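Local coordinates for protein beta-1,4-exocellulase (Thermobifida fusca, PDB 4B4F) that probably hydrolyses beta-1,4 glycosidic bonds of cellulose as an exocellulase, this chain being its glycosyl hydrolase family 6 catalytic domain, at residues K11-P16 with V67-G72; R319-G324 with N389-A394; A330-G335 with R410-N415. One frame throughout, in Å; residues are numbered along the deposited sequence.

Contact 1: K11-P16 with V67-G72; sequences KLYVNP and VRQSGG
Two donors grip Q69 OE1: the backbone N of V14, at 2.9 Å from OE1, and a water that also donates to L12 O. The site lies at one margin of the family 6 alpha/beta barrel, where strand 11-12 pairs in parallel with strand 75-81 and the last turn of helix 59-70 packs beside it. Q69 turns its carboxamide into a substitute backbone partner. While OE1 takes the N-H of V14 almost straight, at 172° and on a lone pair, NE2 gives a hydrogen to V14 O over 2.7 Å, with that oxygen practically in the amide plane. The backbone N-H and C=O of V14 are both taken by this one side chain, which fixes the rotation of the amide. The chain reaches this far because it is extended beyond CG. NE2 has a second acceptor within its own helix, E65 OE2.

The Y13 ring lies nearly parallel to the amide, 14° between the planes, and CD1 comes within 3.3 Å of Q69 OE1. With CG anti to the backbone N (chi1 -176°), the Y13 ring reaches helix 59-70, where OH hydrogen-bonds to H62 ND1. The polar ends of Y13 and Q69 therefore bind the loop after the strand to two places on helix 59-70. Farther on, G71, with positive phi, leaves the helical path, and S70 OG accepts the N-H of G72 in an ST turn. There the aliphatic part of K11 bends over the helix end, bringing CE to 3.1 Å from S70 O.

Contact 2: R319-G324 with N389-A394; sequences RRIHPG and NNPSGA. With CA (calcium ion), chain F; BGC (beta-D-glucopyranose), chain C; BGC (beta-D-glucopyranose), chain B.
I321 leans on N390 and P391 in a loop-to-loop surface contact, built from packing without a direct hydrogen bond between its segments. One loop follows helix 308-315 and the other precedes helix 406-414, beside the substrate tunnel expected of a family 6 exocellulase, where glucose units are bound. I321 splits its branches between two partners. CG2, anti to the backbone N, sits 3.5 Å from N390 OD1, while CD1 reaches P391, 3.9 Å from its CB and 3.6 Å from its O, close also to the backbone of G393.

H322 meets the other end of the same carboxamide: N390 ND2 is 3.7 Å from H322 CD2, the ring and amide planes 36° apart. The ring is held from its own side, since G324 N donates to ND1 over 3.1 Å and P323 CD lies over one face. This turn borders the bound glucose units, with H322 CE1 3.8 Å from O6 of one of them, while G324 CA approaches O2 of the next.

Beyond N390 the contact faces a calcium ion, bound by N389 O at 2.6 Å and four waters. One of those waters donates to N390 OD1, so the amide that packs on I321 also takes part in the second shell of the metal. Van der Waals packing, much of it of methyl groups and a ring against polar atoms, joins these two segments; the contact thus depends on shape, while the directed bonds of N390 and H322 go to water, neighbouring residues and G324 N.

Contact 3: A330-G335 with R410-N415; sequences AGAGLG and RELLAN
E411, L412 and N415, on the closing turn of helix 406-414 and the residue after it, face the loop 330-335, extended at 332-334, which leads to the antiparallel strands 339-343 and 346-350 of the family 6 alpha/beta barrel. The L412 side chain is about 8 Å from that of D359, the probable proton acceptor. Three hydrogen bonds cross. E411, CG anti to its own N (chi1 180°) and extended beyond, brings OE1 to 2.6 Å from G331 N; the donor comes from above the carboxylate plane. N415 ND2 gives a hydrogen to G331 O at 3.1 Å, from above the carbonyl plane and well bent at 138°. The straightest bond is pure backbone: L334 N donates to L412 O over 2.9 Å at 169°, using a carbonyl that also receives a weak bond from N415 N. G331 is therefore clasped at both its N and its O by side chains of the helix end. An alanine in place of E411 would probably leave the G331 N-H without its acceptor and this part of the loop freer to shift.

Leucine and alanine side chains add apolar contacts. A332 CB touches L412 CD2, and the two L334 methyls part company: CD1 stands 3.6 Å from L412 CB, CD2 close to L413 CA. L334 and L412 cross at about a right angle.

CA-H...O contacts join the backbones: the C-H of L412 CA is directed at A332 O, and G333, without a side chain, lies with its CA only 3.8 Å from L412 CA and 3.4 Å from N415 O.

Overall arrangement
Contacts 2 and 3 are neighbours, their centres about 16 Å apart, and both join the loop after helix 308-315 to the C-terminal part of the chain; their segments alternate in sequence. G393 O and A330 N, 3.0 Å apart, probably link them directly. Contact 1 touches neither; it lies on the opposite side of the chain's centre from contact 2, and joins different elements, a strand and the helix before its parallel partner. Chemistry follows place: contact 2, at the surface, rests on packing between loops near calcium and sugar, whereas the partly buried contacts 1 and 3 use helix-end side chains to satisfy backbone polar groups, contact 3 adding leucine packing.

Contact 1: K11-P16 with V67-G72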
# COMPACT_ATOMS: atom_id res chain seq x y z
N LYS A 11 -2.60 -20.47 -7.36
CA LYS A 11 -2.77 -19.58 -8.50
C LYS A 11 -3.13 -18.19 -7.97
O LYS A 11 -3.66 -18.05 -6.87
CB LYS A 11 -3.86 -20.08 -9.44
CG LYS A 11 -3.60 -21.43 -10.08
CD LYS A 11 -4.56 -21.66 -11.25
CE LYS A 11 -5.04 -23.10 -11.30
NZ LYS A 11 -3.94 -24.10 -11.24
N LEU A 12 -2.84 -17.17 -8.77
CA LEU A 12 -3.13 -15.81 -8.39
C LEU A 12 -4.20 -15.22 -9.30
O LEU A 12 -4.13 -15.35 -10.52
CB LEU A 12 -1.84 -14.97 -8.43
CG LEU A 12 -0.99 -14.77 -7.15
CD1 LEU A 12 -1.20 -15.84 -6.08
CD2 LEU A 12 0.48 -14.65 -7.52
N TYR A 13 -5.20 -14.60 -8.68
CA TYR A 13 -6.29 -13.95 -9.40
C TYR A 13 -5.81 -12.91 -10.41
O TYR A 13 -4.97 -12.05 -10.09
CB TYR A 13 -7.23 -13.28 -8.39
CG TYR A 13 -8.45 -12.65 -9.02
CD1 TYR A 13 -9.43 -13.45 -9.63
CD2 TYR A 13 -8.63 -11.27 -9.03
CE1 TYR A 13 -10.55 -12.88 -10.21
CE2 TYR A 13 -9.76 -10.70 -9.60
CZ TYR A 13 -10.71 -11.51 -10.20
OH TYR A 13 -11.83 -10.97 -10.78
N VAL A 14 -6.36 -12.98 -11.63
CA VAL A 14 -6.17 -11.93 -12.64
C VAL A 14 -7.44 -11.09 -12.74
O VAL A 14 -8.51 -11.59 -13.11
CB VAL A 14 -5.78 -12.47 -14.03
CG1 VAL A 14 -5.50 -11.33 -14.99
CG2 VAL A 14 -4.57 -13.39 -13.97
N ASN A 15 -7.34 -9.81 -12.41
CA ASN A 15 -8.50 -8.92 -12.44
C ASN A 15 -8.82 -8.53 -13.89
O ASN A 15 -8.05 -7.79 -14.51
CB ASN A 15 -8.22 -7.68 -11.57
CG ASN A 15 -9.32 -6.63 -11.64
OD1 ASN A 15 -10.35 -6.80 -12.30
ND2 ASN A 15 -9.10 -5.52 -10.96
N PRO A 16 -9.95 -9.02 -14.43
CA PRO A 16 -10.29 -8.75 -15.84
C PRO A 16 -10.44 -7.25 -16.17
O PRO A 16 -10.10 -6.84 -17.28
CB PRO A 16 -11.62 -9.49 -16.03
CG PRO A 16 -11.66 -10.52 -14.94
CD PRO A 16 -11.00 -9.84 -13.78
N VAL A 67 -13.12 -18.02 -8.44
CA VAL A 67 -13.49 -19.43 -8.36
C VAL A 67 -13.40 -20.10 -9.74
O VAL A 67 -12.89 -21.22 -9.87
CB VAL A 67 -14.90 -19.60 -7.75
CG1 VAL A 67 -15.49 -20.96 -8.09
CG2 VAL A 67 -14.85 -19.38 -6.24
N ARG A 68 -13.88 -19.39 -10.76
CA ARG A 68 -13.78 -19.81 -12.16
C ARG A 68 -12.31 -19.99 -12.59
O ARG A 68 -11.95 -21.03 -13.16
CB ARG A 68 -14.46 -18.76 -13.04
CG ARG A 68 -15.07 -19.26 -14.34
CD ARG A 68 -15.90 -18.16 -15.00
NE ARG A 68 -17.03 -17.75 -14.16
CZ ARG A 68 -17.30 -16.50 -13.77
NH1 ARG A 68 -16.54 -15.48 -14.15
NH2 ARG A 68 -18.35 -16.27 -13.00
N GLN A 69 -11.47 -19.00 -12.30
CA GLN A 69 -10.05 -19.05 -12.68
C GLN A 69 -9.30 -20.17 -11.99
O GLN A 69 -8.32 -20.67 -12.51
CB GLN A 69 -9.35 -17.71 -12.38
CG GLN A 69 -9.67 -16.56 -13.32
CD GLN A 69 -9.00 -15.26 -12.89
OE1 GLN A 69 -8.07 -15.27 -12.09
NE2 GLN A 69 -9.49 -14.14 -13.41
N SER A 70 -9.78 -20.56 -10.80
CA SER A 70 -9.08 -21.52 -9.94
C SER A 70 -8.95 -22.94 -10.50
O SER A 70 -7.96 -23.60 -10.23
CB SER A 70 -9.74 -21.56 -8.57
OG SER A 70 -11.01 -22.17 -8.62
N GLY A 71 -9.95 -23.40 -11.25
CA GLY A 71 -9.99 -24.79 -11.71
C GLY A 71 -10.16 -25.78 -10.56
O GLY A 71 -9.77 -26.94 -10.67
N GLY A 72 -10.75 -25.31 -9.47
CA GLY A 72 -10.92 -26.13 -8.27
C GLY A 72 -9.66 -26.25 -7.43
O GLY A 72 -9.70 -26.77 -6.32
O HOH W 1 -5.79 -16.68 -12.27

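Contact 2: R319-G324 with N389-A394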
# COMPACT_ATOMS: atom_id res chain seq x y z
N ARG A 319 14.82 6.95 -6.90
CA ARG A 319 15.34 8.21 -7.45
C ARG A 319 14.48 9.43 -7.12
O ARG A 319 14.61 10.49 -7.75
CB ARG A 319 15.54 8.09 -8.97
CG ARG A 319 16.65 7.13 -9.38
CD ARG A 319 17.05 7.36 -10.83
NE ARG A 319 15.88 7.48 -11.70
CZ ARG A 319 15.30 6.46 -12.32
NH1 ARG A 319 15.78 5.23 -12.15
NH2 ARG A 319 14.25 6.65 -13.11
N ARG A 320 13.64 9.31 -6.10
CA ARG A 320 12.77 10.42 -5.70
C ARG A 320 13.56 11.56 -5.04
O ARG A 320 14.63 11.33 -4.47
CB ARG A 320 11.65 9.93 -4.78
CG ARG A 320 10.65 9.03 -5.48
CD ARG A 320 9.55 8.55 -4.54
NE ARG A 320 9.99 7.51 -3.60
CZ ARG A 320 9.28 7.11 -2.55
NH1 ARG A 320 8.10 7.67 -2.27
NH2 ARG A 320 9.76 6.16 -1.75
N ILE A 321 13.02 12.77 -5.11
CA ILE A 321 13.63 13.92 -4.43
C ILE A 321 13.61 13.73 -2.91
O ILE A 321 14.57 14.06 -2.22
CB ILE A 321 12.91 15.24 -4.80
CG1 ILE A 321 12.83 15.40 -6.33
CG2 ILE A 321 13.60 16.43 -4.15
CD1 ILE A 321 11.80 16.40 -6.80
N HIS A 322 12.50 13.18 -2.39
CA HIS A 322 12.30 13.01 -0.96
C HIS A 322 11.47 11.77 -0.73
O HIS A 322 10.64 11.44 -1.57
CB HIS A 322 11.61 14.24 -0.38
CG HIS A 322 11.70 14.35 1.13
ND1 HIS A 322 10.72 13.91 1.94
CD2 HIS A 322 12.69 14.87 1.95
CE1 HIS A 322 11.06 14.14 3.22
NE2 HIS A 322 12.28 14.73 3.23
N PRO A 323 11.69 11.06 0.40
CA PRO A 323 10.90 9.84 0.64
C PRO A 323 9.42 10.12 0.90
O PRO A 323 8.60 9.21 0.75
CB PRO A 323 11.55 9.24 1.89
CG PRO A 323 12.25 10.38 2.55
CD PRO A 323 12.72 11.26 1.43
N GLY A 324 9.08 11.35 1.26
CA GLY A 324 7.69 11.76 1.45
C GLY A 324 6.95 12.11 0.17
O GLY A 324 5.79 12.52 0.22
N ASN A 389 10.09 20.35 2.15
CA ASN A 389 9.81 21.53 1.31
C ASN A 389 10.34 21.40 -0.12
O ASN A 389 10.96 22.32 -0.67
CB ASN A 389 10.27 22.82 2.01
CG ASN A 389 9.45 23.13 3.26
OD1 ASN A 389 8.29 23.54 3.16
ND2 ASN A 389 10.05 22.94 4.43
N ASN A 390 10.06 20.25 -0.73
CA ASN A 390 10.60 19.87 -2.02
C ASN A 390 9.53 19.86 -3.10
O ASN A 390 8.34 19.78 -2.78
CB ASN A 390 11.23 18.47 -1.94
CG ASN A 390 12.64 18.51 -1.40
OD1 ASN A 390 13.53 19.13 -1.98
ND2 ASN A 390 12.86 17.82 -0.28
N PRO A 391 9.95 19.91 -4.38
CA PRO A 391 8.95 19.70 -5.43
C PRO A 391 8.33 18.32 -5.25
O PRO A 391 9.01 17.39 -4.79
CB PRO A 391 9.78 19.75 -6.72
CG PRO A 391 10.94 20.61 -6.36
CD PRO A 391 11.27 20.22 -4.95
N SER A 392 7.06 18.20 -5.61
CA SER A 392 6.29 16.97 -5.44
C SER A 392 6.86 15.78 -6.21
O SER A 392 6.68 14.63 -5.79
CB SER A 392 4.84 17.19 -5.86
OG SER A 392 4.75 17.40 -7.26
N GLY A 393 7.54 16.05 -7.32
CA GLY A 393 7.99 15.01 -8.26
C GLY A 393 6.85 14.24 -8.93
O GLY A 393 7.07 13.19 -9.53
N ALA A 394 5.63 14.76 -8.81
CA ALA A 394 4.45 14.12 -9.38
C ALA A 394 4.40 14.27 -10.89
O ALA A 394 4.87 15.29 -11.44
CB ALA A 394 3.19 14.72 -8.75
CA CA F . 12.64 23.98 -1.74
C2 BGC C . 6.91 11.95 9.18
C3 BGC C . 6.19 11.04 8.19
C4 BGC C . 6.59 11.30 6.73
C5 BGC C . 8.10 11.50 6.59
C6 BGC C . 8.45 12.09 5.23
C1 BGC C . 8.41 11.96 8.92
O2 BGC C . 6.70 11.52 10.50
O3 BGC C . 4.80 11.22 8.34
O4 BGC C . 6.23 10.17 5.96
O5 BGC C . 8.62 12.37 7.58
O6 BGC C . 9.16 11.14 4.47
C2 BGC B . 5.17 9.24 4.03
C3 BGC B . 3.97 9.21 3.07
C4 BGC B . 2.65 9.64 3.71
C5 BGC B . 2.84 10.82 4.67
C6 BGC B . 1.56 11.12 5.46
C1 BGC B . 5.17 10.42 5.00
O2 BGC B . 6.36 9.27 3.28
O3 BGC B . 3.83 7.90 2.59
O4 BGC B . 1.76 10.00 2.67
O5 BGC B . 3.89 10.59 5.59
O6 BGC B . 1.76 12.22 6.33
O HOH W 2 13.62 22.02 -2.73
O HOH W 3 12.17 26.05 -3.25
O HOH W 4 10.69 23.49 -3.22
O HOH W 5 14.44 25.13 -0.67

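Contact 3: A330-G335 with R410-N415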
# COMPACT_ATOMS: atom_id res chain seq x y z
N ALA A 330 7.28 10.50 -10.84
CA ALA A 330 7.96 10.55 -12.13
C ALA A 330 9.20 9.66 -12.15
O ALA A 330 10.01 9.71 -11.24
CB ALA A 330 8.35 11.98 -12.44
N GLY A 331 9.31 8.82 -13.18
CA GLY A 331 10.49 7.96 -13.35
C GLY A 331 10.39 6.58 -12.74
O GLY A 331 11.31 5.76 -12.90
N ALA A 332 9.29 6.32 -12.03
CA ALA A 332 9.05 5.02 -11.41
C ALA A 332 8.84 3.94 -12.45
O ALA A 332 8.31 4.20 -13.55
CB ALA A 332 7.86 5.07 -10.46
N GLY A 333 9.25 2.72 -12.10
CA GLY A 333 9.01 1.55 -12.93
C GLY A 333 8.28 0.47 -12.15
O GLY A 333 8.20 0.53 -10.92
N LEU A 334 7.73 -0.49 -12.88
CA LEU A 334 7.20 -1.72 -12.31
C LEU A 334 8.29 -2.46 -11.52
O LEU A 334 9.42 -2.62 -11.99
CB LEU A 334 6.72 -2.62 -13.45
CG LEU A 334 5.28 -2.72 -13.94
CD1 LEU A 334 4.39 -1.55 -13.51
CD2 LEU A 334 5.25 -2.91 -15.45
N GLY A 335 7.95 -2.91 -10.32
CA GLY A 335 8.88 -3.69 -9.52
C GLY A 335 8.77 -5.18 -9.79
O GLY A 335 8.19 -5.58 -10.79
N ARG A 410 2.64 3.62 -19.07
CA ARG A 410 3.71 3.53 -20.07
C ARG A 410 5.11 3.68 -19.46
O ARG A 410 6.01 2.86 -19.72
CB ARG A 410 3.49 4.54 -21.19
CG ARG A 410 2.25 4.24 -22.01
CD ARG A 410 1.98 5.32 -23.05
NE ARG A 410 0.71 5.08 -23.73
CZ ARG A 410 0.34 5.65 -24.88
NH1 ARG A 410 1.16 6.50 -25.49
NH2 ARG A 410 -0.83 5.36 -25.42
N GLU A 411 5.29 4.70 -18.64
CA GLU A 411 6.58 4.87 -17.98
C GLU A 411 6.92 3.69 -17.07
O GLU A 411 8.01 3.14 -17.16
CB GLU A 411 6.65 6.17 -17.19
CG GLU A 411 8.00 6.34 -16.50
CD GLU A 411 8.20 7.74 -16.02
OE1 GLU A 411 7.57 8.10 -14.99
OE2 GLU A 411 8.96 8.48 -16.67
N LEU A 412 5.97 3.31 -16.22
CA LEU A 412 6.12 2.15 -15.33
C LEU A 412 6.58 0.90 -16.10
O LEU A 412 7.54 0.23 -15.70
CB LEU A 412 4.82 1.87 -14.56
CG LEU A 412 4.48 2.78 -13.37
CD1 LEU A 412 3.06 2.51 -12.90
CD2 LEU A 412 5.46 2.62 -12.23
N LEU A 413 5.89 0.59 -17.19
CA LEU A 413 6.24 -0.53 -18.06
C LEU A 413 7.68 -0.42 -18.58
O LEU A 413 8.48 -1.34 -18.42
CB LEU A 413 5.22 -0.64 -19.21
CG LEU A 413 5.34 -1.76 -20.24
CD1 LEU A 413 4.98 -3.09 -19.61
CD2 LEU A 413 4.42 -1.47 -21.42
N ALA A 414 7.99 0.72 -19.20
CA ALA A 414 9.35 0.98 -19.72
C ALA A 414 10.44 0.80 -18.66
O ALA A 414 11.52 0.29 -18.96
CB ALA A 414 9.42 2.38 -20.32
N ASN A 415 10.16 1.20 -17.42
CA ASN A 415 11.16 1.17 -16.36
C ASN A 415 11.08 -0.02 -15.41
O ASN A 415 11.66 0.01 -14.33
CB ASN A 415 11.14 2.48 -15.57
CG ASN A 415 11.69 3.65 -16.36
OD1 ASN A 415 12.31 3.46 -17.41
ND2 ASN A 415 11.48 4.86 -15.85